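Local coordinates for protein Old Yellow Enzyme (Pichia, PDB 6AGZ) that binds flavin mononucleotide and probably catalyses the asymmetric reduction of the activated carbon-carbon double bond in enone compounds, at residues T12-P17 with A326-D331; I18-I23 with R337-C342; I23-R28 with G104-M109; Y264-L269 with A280-V285. All coordinates share one frame; numbering follows the deposited sequence.

Overall arrangement
In this TIM barrel, contacts 1, 2 and 3 lie on the same side of the chain's centre; contact 4 is about 14 Å from contact 2 and 20 Å from contact 3, between centres. Centres of contacts 2 and 3 are about 8 Å apart; both use the hairpin of strands 18-20 and 23-25 and share Ile23. Contact 1, about 12 Å from contact 2 between centres, leads into that hairpin, and its helix 328-334 runs on to strand 338-341. Contacts 2, 3 and 4 each include a barrel strand. Along the chain, contacts 1 and 2 interleave, and contacts 3 and 4 follow one another inside the loops they close. The N-terminal segment is thereby tied to the last barrel strand, which reaches the flavin.

Contact 1: residues T12-P17 with A326-D331; sequences TNLFKP and AHLIKD
Thr12 and Ile329 bring the two backbones nearest, their CA atoms 6.8 Å apart, where a loop with a single short 3-10 turn meets the beginning of helix 328-334. The loop is folded on itself by an ST turn: Thr12 OG1 accepts from the backbone N of Leu14 at 3.2 Å, and the same hydroxyl also bonds to Leu9 O. With OG1 set between the backbone N and the carbonyl carbon (chi1 69°), the methyl CG2 is left to face the helix. Thr12 CG2 lies 3.7 Å from Ile329 CD1, the two side chains crossing at about a right angle. Threonine suits this place because one branch holds the turn and the other packs. Replacing it by a glycine would probably leave Leu14 N without its side-chain acceptor and open a gap beside the Ile329 methyls. Deeper in, Leu14 CD2 meets Leu328 CD2 at 3.9 Å, again crosswise, and both leucines also rest on Ile340, so their branched apolar ends suit this buried layer. Asn13 adds polar ties to Asn333 and Val332 farther along the helix. The N-terminal loop is in this way laid against one of the peripheral helices of a TIM barrel, just before the final barrel strand.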
# COMPACT_ATOMS: atom_id res chain seq x y z
N THR A 12 12.95 -24.19 -14.07
CA THR A 12 12.17 -23.02 -13.72
C THR A 12 12.79 -21.75 -14.30
O THR A 12 13.83 -21.77 -14.95
CB THR A 12 12.03 -22.90 -12.20
OG1 THR A 12 13.31 -22.59 -11.63
CG2 THR A 12 11.54 -24.22 -11.61
N ASN A 13 12.11 -20.63 -14.05
CA ASN A 13 12.63 -19.32 -14.43
C ASN A 13 13.92 -18.98 -13.71
O ASN A 13 14.64 -18.07 -14.15
CB ASN A 13 11.59 -18.23 -14.15
CG ASN A 13 10.57 -18.09 -15.26
OD1 ASN A 13 10.55 -18.87 -16.21
ND2 ASN A 13 9.69 -17.10 -15.13
N LEU A 14 14.24 -19.68 -12.62
CA LEU A 14 15.45 -19.38 -11.86
C LEU A 14 16.70 -19.51 -12.73
O LEU A 14 17.70 -18.82 -12.48
CB LEU A 14 15.55 -20.30 -10.64
CG LEU A 14 16.68 -19.95 -9.67
CD1 LEU A 14 16.42 -18.61 -9.01
CD2 LEU A 14 16.88 -21.04 -8.63
N PHE A 15 16.66 -20.37 -13.74
CA PHE A 15 17.78 -20.52 -14.67
C PHE A 15 17.36 -20.17 -16.10
O PHE A 15 17.84 -20.77 -17.06
CB PHE A 15 18.36 -21.93 -14.59
CG PHE A 15 19.12 -22.18 -13.33
CD1 PHE A 15 20.43 -21.73 -13.20
CD2 PHE A 15 18.52 -22.82 -12.26
CE1 PHE A 15 21.12 -21.95 -12.03
CE2 PHE A 15 19.21 -23.03 -11.09
CZ PHE A 15 20.52 -22.59 -10.97
N LYS A 16 16.46 -19.21 -16.22
CA LYS A 16 16.10 -18.60 -17.49
C LYS A 16 16.77 -17.25 -17.59
O LYS A 16 16.67 -16.44 -16.65
CB LYS A 16 14.59 -18.45 -17.61
CG LYS A 16 14.10 -17.88 -18.93
CD LYS A 16 12.57 -17.80 -18.98
CE LYS A 16 12.09 -17.19 -20.28
NZ LYS A 16 11.81 -15.73 -20.15
N PRO A 17 17.48 -16.96 -18.69
CA PRO A 17 18.20 -15.68 -18.79
C PRO A 17 17.24 -14.50 -18.69
O PRO A 17 16.04 -14.60 -18.97
CB PRO A 17 18.86 -15.75 -20.17
CG PRO A 17 18.92 -17.21 -20.50
CD PRO A 17 17.70 -17.81 -19.87
N ALA A 326 9.25 -24.00 -3.22
CA ALA A 326 7.87 -23.98 -3.74
C ALA A 326 7.20 -22.64 -3.44
O ALA A 326 6.06 -22.43 -3.88
CB ALA A 326 6.99 -25.12 -3.22
N HIS A 327 7.85 -21.73 -2.72
CA HIS A 327 7.61 -20.31 -2.88
C HIS A 327 8.68 -19.66 -3.73
O HIS A 327 8.42 -18.62 -4.35
CB HIS A 327 7.54 -19.60 -1.52
CG HIS A 327 6.19 -19.68 -0.87
ND1 HIS A 327 5.98 -20.28 0.36
CD2 HIS A 327 4.98 -19.23 -1.27
CE1 HIS A 327 4.70 -20.19 0.68
NE2 HIS A 327 4.07 -19.56 -0.29
N LEU A 328 9.87 -20.26 -3.78
CA LEU A 328 10.85 -19.91 -4.81
C LEU A 328 10.29 -20.19 -6.20
O LEU A 328 10.31 -19.33 -7.08
CB LEU A 328 12.14 -20.69 -4.57
CG LEU A 328 13.45 -20.35 -5.30
CD1 LEU A 328 14.62 -20.96 -4.56
CD2 LEU A 328 13.45 -20.83 -6.75
N ILE A 329 9.78 -21.41 -6.41
CA ILE A 329 9.21 -21.78 -7.70
C ILE A 329 8.04 -20.86 -8.04
O ILE A 329 7.98 -20.28 -9.13
CB ILE A 329 8.76 -23.25 -7.69
CG1 ILE A 329 9.88 -24.15 -7.15
CG2 ILE A 329 8.34 -23.69 -9.08
CD1 ILE A 329 11.14 -24.10 -7.98
N LYS A 330 7.11 -20.71 -7.09
CA LYS A 330 5.93 -19.88 -7.31
C LYS A 330 6.31 -18.45 -7.66
O LYS A 330 5.79 -17.88 -8.63
CB LYS A 330 5.04 -19.92 -6.07
CG LYS A 330 3.68 -19.25 -6.22
CD LYS A 330 3.03 -19.06 -4.86
CE LYS A 330 1.60 -18.57 -4.98
NZ LYS A 330 0.66 -19.69 -5.28
N ASP A 331 7.23 -17.86 -6.90
CA ASP A 331 7.54 -16.44 -7.09
C ASP A 331 8.36 -16.22 -8.35
O ASP A 331 8.11 -15.27 -9.10
CB ASP A 331 8.26 -15.89 -5.87
CG ASP A 331 7.36 -15.83 -4.64
OD1 ASP A 331 6.14 -16.06 -4.79
OD2 ASP A 331 7.87 -15.54 -3.54

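Contact 2: residues I18-I23 with R337-C342; sequences IKVGKI and RTLIGC. With FMN (flavin mononucleotide), chain C.
Ile18 and Leu339 carry most of this buried contact, which sets an N-terminal beta hairpin against strand 338-341, the last strand of the TIM barrel. In the hairpin, strands 18-20 and 23-25 are joined by a type II' turn from Val20 to Ile23, with Gly21 at a positive phi that favours glycine. Ile18 extends its longer branch anti to the backbone N (chi1 -176°), which leaves CG2 between N and the carbonyl carbon. Both branches are used: Ile18 CG2 is 3.9 Å from Leu339 CD2, and Ile18 CD1 lies 4.1 Å from that same methyl while also touching Arg337 at its CA. A beta-branched residue therefore grips the leucine from two points. Leu339 offers its other methyl to the hairpin's third contributor, Val20, whose CG2 approaches Leu339 CD1 more loosely at 4.5 Å. All three are buried and apolar, as suits an interface held by packing alone. Arg337 turns its own side chain away from the hairpin, its guanidinium bonding to Asp335 and to the backbone carbonyls of Gly311, Trp309 and Leu306. At the other end of the strand the chain arrives at the flavin phosphate, where Cys342 CA comes within 3.3 Å of FMN O2P.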
# COMPACT_ATOMS: atom_id res chain seq x y z
N ILE A 18 17.79 -13.35 -18.29
CA ILE A 18 16.97 -12.16 -18.10
C ILE A 18 17.85 -10.93 -18.30
O ILE A 18 19.02 -10.92 -17.92
CB ILE A 18 16.30 -12.15 -16.70
CG1 ILE A 18 15.37 -10.94 -16.56
CG2 ILE A 18 17.35 -12.16 -15.59
CD1 ILE A 18 14.70 -10.84 -15.21
N LYS A 19 17.28 -9.90 -18.92
CA LYS A 19 17.98 -8.64 -19.12
C LYS A 19 17.73 -7.73 -17.93
O LYS A 19 16.58 -7.39 -17.63
CB LYS A 19 17.53 -7.97 -20.42
CG LYS A 19 18.15 -6.60 -20.64
CD LYS A 19 18.22 -6.25 -22.11
CE LYS A 19 19.34 -5.25 -22.38
NZ LYS A 19 18.83 -4.00 -23.00
N VAL A 20 18.80 -7.34 -17.25
CA VAL A 20 18.73 -6.41 -16.13
C VAL A 20 19.67 -5.25 -16.43
O VAL A 20 20.83 -5.46 -16.81
CB VAL A 20 19.10 -7.09 -14.80
CG1 VAL A 20 18.95 -6.11 -13.64
CG2 VAL A 20 18.24 -8.32 -14.58
N GLY A 21 19.17 -4.03 -16.27
CA GLY A 21 19.95 -2.88 -16.68
C GLY A 21 20.24 -2.97 -18.17
O GLY A 21 19.34 -3.14 -18.99
N LYS A 22 21.52 -2.87 -18.52
CA LYS A 22 21.97 -3.09 -19.89
C LYS A 22 22.71 -4.41 -20.06
O LYS A 22 23.30 -4.64 -21.12
CB LYS A 22 22.84 -1.93 -20.36
CG LYS A 22 22.10 -0.89 -21.18
CD LYS A 22 23.01 0.23 -21.66
CE LYS A 22 23.41 1.15 -20.52
NZ LYS A 22 22.69 2.46 -20.61
N ILE A 23 22.71 -5.27 -19.04
CA ILE A 23 23.43 -6.54 -19.12
C ILE A 23 22.44 -7.69 -19.16
O ILE A 23 21.25 -7.55 -18.83
CB ILE A 23 24.42 -6.72 -17.95
CG1 ILE A 23 23.68 -6.77 -16.62
CG2 ILE A 23 25.46 -5.61 -17.96
CD1 ILE A 23 24.57 -7.11 -15.44
N ARG A 337 9.97 -11.05 -14.43
CA ARG A 337 10.81 -9.95 -13.96
C ARG A 337 11.30 -10.16 -12.53
O ARG A 337 11.70 -9.19 -11.88
CB ARG A 337 10.07 -8.61 -14.08
CG ARG A 337 8.65 -8.59 -13.49
CD ARG A 337 8.65 -8.33 -11.99
NE ARG A 337 7.31 -8.10 -11.45
CZ ARG A 337 6.89 -6.93 -10.98
NH1 ARG A 337 7.70 -5.88 -10.97
NH2 ARG A 337 5.66 -6.82 -10.50
N THR A 338 11.29 -11.39 -12.03
CA THR A 338 11.58 -11.66 -10.63
C THR A 338 12.92 -12.38 -10.49
O THR A 338 13.13 -13.43 -11.10
CB THR A 338 10.47 -12.50 -9.99
OG1 THR A 338 9.24 -11.77 -10.05
CG2 THR A 338 10.81 -12.80 -8.54
N LEU A 339 13.81 -11.80 -9.68
CA LEU A 339 15.05 -12.44 -9.26
C LEU A 339 14.88 -13.00 -7.86
O LEU A 339 14.12 -12.47 -7.05
CB LEU A 339 16.21 -11.44 -9.29
CG LEU A 339 16.44 -10.64 -10.57
CD1 LEU A 339 17.56 -9.63 -10.38
CD2 LEU A 339 16.76 -11.57 -11.73
N ILE A 340 15.60 -14.08 -7.57
CA ILE A 340 15.54 -14.75 -6.28
C ILE A 340 16.92 -14.67 -5.64
O ILE A 340 17.90 -15.15 -6.21
CB ILE A 340 15.08 -16.21 -6.41
CG1 ILE A 340 13.66 -16.27 -6.97
CG2 ILE A 340 15.14 -16.90 -5.05
CD1 ILE A 340 12.60 -15.72 -6.04
N GLY A 341 16.99 -14.06 -4.46
CA GLY A 341 18.23 -13.91 -3.73
C GLY A 341 18.34 -14.94 -2.60
O GLY A 341 17.38 -15.17 -1.87
N CYS A 342 19.52 -15.55 -2.49
CA CYS A 342 19.82 -16.51 -1.43
C CYS A 342 21.16 -16.12 -0.83
O CYS A 342 22.20 -16.24 -1.50
CB CYS A 342 19.84 -17.94 -1.97
SG CYS A 342 18.34 -18.43 -2.85
N1 FMN C . 21.49 -7.26 3.65
C2 FMN C . 21.87 -6.03 3.15
O2 FMN C . 21.07 -5.35 2.50
N3 FMN C . 23.15 -5.56 3.36
C4 FMN C . 24.05 -6.32 4.08
O4 FMN C . 25.19 -5.91 4.28
C4A FMN C . 23.66 -7.56 4.59
N5 FMN C . 24.56 -8.31 5.31
C5A FMN C . 24.19 -9.54 5.81
C6 FMN C . 25.11 -10.29 6.53
C7 FMN C . 24.74 -11.53 7.04
C7M FMN C . 25.73 -12.34 7.82
C8 FMN C . 23.45 -12.01 6.83
C8M FMN C . 23.05 -13.35 7.39
C9 FMN C . 22.54 -11.26 6.11
C9A FMN C . 22.90 -10.02 5.60
N10 FMN C . 22.00 -9.26 4.88
C10 FMN C . 22.38 -8.03 4.37
C1' FMN C . 20.61 -9.78 4.63
C2' FMN C . 20.66 -10.68 3.40
O2' FMN C . 21.06 -9.92 2.28
C3' FMN C . 19.33 -11.38 3.10
O3' FMN C . 18.34 -10.42 2.79
C4' FMN C . 18.89 -12.23 4.28
O4' FMN C . 19.97 -13.01 4.74
C5' FMN C . 17.74 -13.17 3.91
O5' FMN C . 18.12 -13.95 2.80
P FMN C . 18.41 -15.52 2.98
O1P FMN C . 17.23 -16.16 3.67
O2P FMN C . 18.61 -16.17 1.63
O3P FMN C . 19.66 -15.70 3.81

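Contact 3: residues I23-R28 with G104-M109; sequences IELKNR and GSHISM
His106 lies against Ile23, Glu24 and Leu25, where the second strand of the N-terminal hairpin, 23-25, passes the start of barrel strand 106-112 in the TIM barrel. The two strands belong to different sheets: their short axes run at 111° to each other and come no closer than 9.4 Å, so side chains must fill the distance. From the backbone of His106 the first atom, CB, meets Ile23 CD1 at 3.6 Å. Ile23 can deliver that methyl because its CG1 branch sits between the backbone N and the carbonyl carbon (chi1 63°). At CG the ring begins, and here it is shared by Ile23 CD1 and Leu25 CD2, both on the same side of the ring. Beyond CG the two branches of the ring have different neighbours. His106 ND1 keeps to Ile23 CD1 at 3.7 Å, whereas His106 CD2 comes to within 3.5 Å of Leu25 CD2; both methyls approach the ring obliquely. Leu25 is buried, and its side chain also touches Leu63 on the adjoining barrel strand. Farther out, CE1 and NE2 reach the backbone at Glu24 O. Histidine suits the place because the inner part of its ring can pack on methyls while NE2, at the outer end, can bond to water. An alanine here would probably leave the methyls of Ile23 and Leu25 facing a gap and deprive the bridging water of one partner. That water lies in the ring plane at the edge, 2.7 Å from His106 NE2, and donates to Glu24 O at 3.3 Å.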
# COMPACT_ATOMS: atom_id res chain seq x y z
N ILE A 23 22.71 -5.27 -19.04
CA ILE A 23 23.43 -6.54 -19.12
C ILE A 23 22.44 -7.69 -19.16
O ILE A 23 21.25 -7.55 -18.83
CB ILE A 23 24.42 -6.72 -17.95
CG1 ILE A 23 23.68 -6.77 -16.62
CG2 ILE A 23 25.46 -5.61 -17.96
CD1 ILE A 23 24.57 -7.11 -15.44
N GLU A 24 22.94 -8.85 -19.57
CA GLU A 24 22.15 -10.07 -19.74
C GLU A 24 22.63 -11.11 -18.74
O GLU A 24 23.70 -11.70 -18.91
CB GLU A 24 22.27 -10.59 -21.17
CG GLU A 24 21.29 -11.71 -21.51
CD GLU A 24 19.89 -11.20 -21.77
OE1 GLU A 24 19.71 -9.97 -21.89
OE2 GLU A 24 18.96 -12.03 -21.87
N LEU A 25 21.84 -11.32 -17.69
CA LEU A 25 22.13 -12.36 -16.71
C LEU A 25 21.73 -13.73 -17.25
O LEU A 25 20.65 -13.90 -17.83
CB LEU A 25 21.39 -12.09 -15.40
CG LEU A 25 21.63 -10.75 -14.70
CD1 LEU A 25 20.81 -10.67 -13.42
CD2 LEU A 25 23.11 -10.54 -14.41
N LYS A 26 22.62 -14.71 -17.05
CA LYS A 26 22.36 -16.07 -17.50
C LYS A 26 21.32 -16.77 -16.64
O LYS A 26 20.65 -17.70 -17.12
CB LYS A 26 23.67 -16.87 -17.50
CG LYS A 26 23.58 -18.24 -18.16
CD LYS A 26 24.94 -18.92 -18.17
CE LYS A 26 24.86 -20.32 -18.76
NZ LYS A 26 26.18 -21.00 -18.78
N ASN A 27 21.15 -16.35 -15.38
CA ASN A 27 20.13 -16.91 -14.51
C ASN A 27 19.54 -15.78 -13.67
O ASN A 27 19.92 -14.62 -13.80
CB ASN A 27 20.70 -18.04 -13.63
CG ASN A 27 21.83 -17.58 -12.73
OD1 ASN A 27 21.72 -16.59 -12.01
ND2 ASN A 27 22.94 -18.33 -12.75
N ARG A 28 18.60 -16.15 -12.79
CA ARG A 28 17.93 -15.19 -11.93
C ARG A 28 18.19 -15.48 -10.45
O ARG A 28 17.44 -15.02 -9.59
CB ARG A 28 16.43 -15.16 -12.24
CG ARG A 28 16.17 -15.07 -13.73
CD ARG A 28 14.70 -14.91 -14.09
NE ARG A 28 14.53 -14.92 -15.54
CZ ARG A 28 13.37 -14.72 -16.16
NH1 ARG A 28 12.27 -14.49 -15.46
NH2 ARG A 28 13.32 -14.76 -17.48
N GLY A 104 32.74 -14.76 -15.88
CA GLY A 104 31.51 -14.80 -16.64
C GLY A 104 30.27 -14.39 -15.89
O GLY A 104 29.16 -14.60 -16.39
N SER A 105 30.41 -13.80 -14.70
CA SER A 105 29.29 -13.32 -13.91
C SER A 105 29.28 -11.79 -13.91
O SER A 105 30.11 -11.13 -14.55
CB SER A 105 29.35 -13.87 -12.49
OG SER A 105 29.20 -15.28 -12.48
N HIS A 106 28.33 -11.23 -13.18
CA HIS A 106 28.14 -9.79 -13.08
C HIS A 106 27.96 -9.43 -11.61
O HIS A 106 27.55 -10.26 -10.79
CB HIS A 106 26.94 -9.34 -13.91
CG HIS A 106 26.86 -10.01 -15.25
ND1 HIS A 106 27.33 -9.44 -16.41
CD2 HIS A 106 26.36 -11.22 -15.60
CE1 HIS A 106 27.12 -10.26 -17.42
NE2 HIS A 106 26.54 -11.35 -16.96
N ILE A 107 28.27 -8.18 -11.27
CA ILE A 107 28.34 -7.77 -9.88
C ILE A 107 27.81 -6.35 -9.71
O ILE A 107 28.07 -5.47 -10.54
CB ILE A 107 29.78 -7.90 -9.33
CG1 ILE A 107 29.82 -7.64 -7.83
CG2 ILE A 107 30.74 -6.99 -10.09
CD1 ILE A 107 31.11 -8.08 -7.18
N SER A 108 27.05 -6.15 -8.63
CA SER A 108 26.59 -4.84 -8.20
C SER A 108 27.14 -4.57 -6.81
O SER A 108 27.29 -5.48 -6.00
CB SER A 108 25.05 -4.77 -8.18
OG SER A 108 24.60 -3.62 -7.48
N MET A 109 27.45 -3.30 -6.53
CA MET A 109 27.94 -2.90 -5.22
C MET A 109 26.82 -2.18 -4.46
O MET A 109 26.24 -1.22 -4.97
CB MET A 109 29.16 -1.99 -5.32
CG MET A 109 29.45 -1.25 -4.02
SD MET A 109 31.03 -0.39 -3.96
CE MET A 109 32.15 -1.74 -3.63
O HOH W 1 26.23 -13.65 -18.26

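Contact 4: residues Y264-L269 with A280-V285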
# COMPACT_ATOMS: atom_id res chain seq x y z
N TYR A 264 4.43 4.96 -1.23
CA TYR A 264 4.76 6.21 -1.91
C TYR A 264 6.16 6.15 -2.51
O TYR A 264 6.37 6.64 -3.63
CB TYR A 264 4.65 7.39 -0.94
CG TYR A 264 5.31 8.66 -1.44
CD1 TYR A 264 4.66 9.51 -2.31
CD2 TYR A 264 6.60 9.00 -1.03
CE1 TYR A 264 5.26 10.67 -2.77
CE2 TYR A 264 7.21 10.15 -1.48
CZ TYR A 264 6.53 10.98 -2.35
OH TYR A 264 7.14 12.13 -2.81
N ILE A 265 7.12 5.58 -1.79
CA ILE A 265 8.47 5.46 -2.35
C ILE A 265 8.44 4.67 -3.65
O ILE A 265 8.99 5.11 -4.68
CB ILE A 265 9.42 4.81 -1.32
CG1 ILE A 265 9.61 5.74 -0.12
CG2 ILE A 265 10.76 4.49 -1.96
CD1 ILE A 265 10.45 5.16 0.99
N LEU A 266 7.80 3.50 -3.63
CA LEU A 266 7.70 2.68 -4.84
C LEU A 266 6.97 3.42 -5.95
O LEU A 266 7.35 3.33 -7.13
CB LEU A 266 6.99 1.37 -4.53
CG LEU A 266 7.75 0.35 -3.68
CD1 LEU A 266 6.84 -0.81 -3.35
CD2 LEU A 266 8.99 -0.12 -4.41
N SER A 267 5.91 4.16 -5.60
CA SER A 267 5.19 4.94 -6.60
C SER A 267 6.10 5.97 -7.26
O SER A 267 6.02 6.21 -8.47
CB SER A 267 3.98 5.63 -5.96
OG SER A 267 3.27 6.39 -6.92
N GLU A 268 6.99 6.59 -6.47
CA GLU A 268 7.90 7.59 -7.03
C GLU A 268 8.95 6.94 -7.93
O GLU A 268 9.28 7.48 -9.00
CB GLU A 268 8.56 8.38 -5.91
CG GLU A 268 7.65 9.43 -5.30
CD GLU A 268 7.33 10.54 -6.28
OE1 GLU A 268 8.24 11.33 -6.60
OE2 GLU A 268 6.17 10.62 -6.75
N LEU A 269 9.48 5.79 -7.52
CA LEU A 269 10.43 5.09 -8.39
C LEU A 269 9.77 4.67 -9.70
O LEU A 269 10.37 4.81 -10.78
CB LEU A 269 11.00 3.87 -7.65
CG LEU A 269 11.76 4.17 -6.36
CD1 LEU A 269 12.25 2.88 -5.71
CD2 LEU A 269 12.91 5.13 -6.61
N ALA A 280 17.69 -0.41 -12.40
CA ALA A 280 18.07 -1.77 -12.78
C ALA A 280 17.20 -2.79 -12.07
O ALA A 280 16.69 -3.73 -12.69
CB ALA A 280 19.55 -2.01 -12.49
N TYR A 281 17.02 -2.62 -10.76
CA TYR A 281 16.15 -3.50 -9.99
C TYR A 281 15.82 -2.83 -8.66
O TYR A 281 16.51 -1.90 -8.23
CB TYR A 281 16.80 -4.87 -9.75
CG TYR A 281 18.09 -4.83 -8.96
CD1 TYR A 281 19.31 -4.65 -9.59
CD2 TYR A 281 18.08 -4.99 -7.58
CE1 TYR A 281 20.49 -4.62 -8.87
CE2 TYR A 281 19.26 -4.96 -6.85
CZ TYR A 281 20.46 -4.77 -7.50
OH TYR A 281 21.63 -4.74 -6.78
N VAL A 282 14.75 -3.31 -8.03
CA VAL A 282 14.39 -2.94 -6.67
C VAL A 282 14.47 -4.19 -5.81
O VAL A 282 13.85 -5.21 -6.13
CB VAL A 282 12.99 -2.31 -6.60
CG1 VAL A 282 12.58 -2.10 -5.15
CG2 VAL A 282 12.96 -0.99 -7.35
N SER A 283 15.25 -4.12 -4.73
CA SER A 283 15.49 -5.27 -3.87
C SER A 283 14.58 -5.21 -2.65
O SER A 283 14.52 -4.19 -1.97
CB SER A 283 16.96 -5.32 -3.43
OG SER A 283 17.21 -6.48 -2.65
N ILE A 284 13.87 -6.31 -2.39
CA ILE A 284 12.91 -6.40 -1.30
C ILE A 284 13.15 -7.68 -0.51
O ILE A 284 13.60 -8.70 -1.04
CB ILE A 284 11.44 -6.33 -1.80
CG1 ILE A 284 11.05 -7.62 -2.53
CG2 ILE A 284 11.24 -5.12 -2.70
CD1 ILE A 284 9.59 -7.64 -2.94
N VAL A 285 12.82 -7.61 0.77
CA VAL A 285 13.02 -8.70 1.72
C VAL A 285 11.67 -9.33 2.03
O VAL A 285 10.73 -8.64 2.42
CB VAL A 285 13.71 -8.21 3.00
CG1 VAL A 285 13.60 -9.25 4.10
CG2 VAL A 285 15.16 -7.87 2.71
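Val282 is met by two leucines from one face of helix 258-274, one for each of its methyls. With CG1 anti to the backbone N (chi1 173°) and CG2 beside it, the valine spreads its fork toward the helix. Leu266 CD2 approaches Val282 CG1 at 4.2 Å, the side chains crossing at a slant, and Leu269 CD1 stands 4.3 Å from Val282 CG2. Leu266 and Leu269, three apart, fall on the same side of a helix, so both can address a single strand residue. A short, beta-branched valine suits an extended strand, and the longer leucines reach across to it; between the CA atoms of Leu266 and Val282 the gap is 8.9 Å. This is the layer between helices and barrel of a TIM barrel, in which the helix follows strand 236-240 and precedes the parallel strand 281-285; it touches both, since Leu269 also rests on Val238 and Ile265 on Leu240. Away from the valine the fit between the two segments slackens. Ile284 does not touch the helix segment and packs instead on Met305, a neighbour that Leu266 shares along with Trp304 and Ile308. Tyr281 and Ser283 turn from the helix, and the tyrosine hydroxyl bonds to Glu185 and Ser108. The far side of the helix is not left to solvent either: Ser267 OG bonds to the backbone N of His257 of the second subunit, and Tyr264 packs on Ile213 of that subunit while Glu268 CG lies 3.5 Å above the plane of the Tyr264 ring, offset toward its rim.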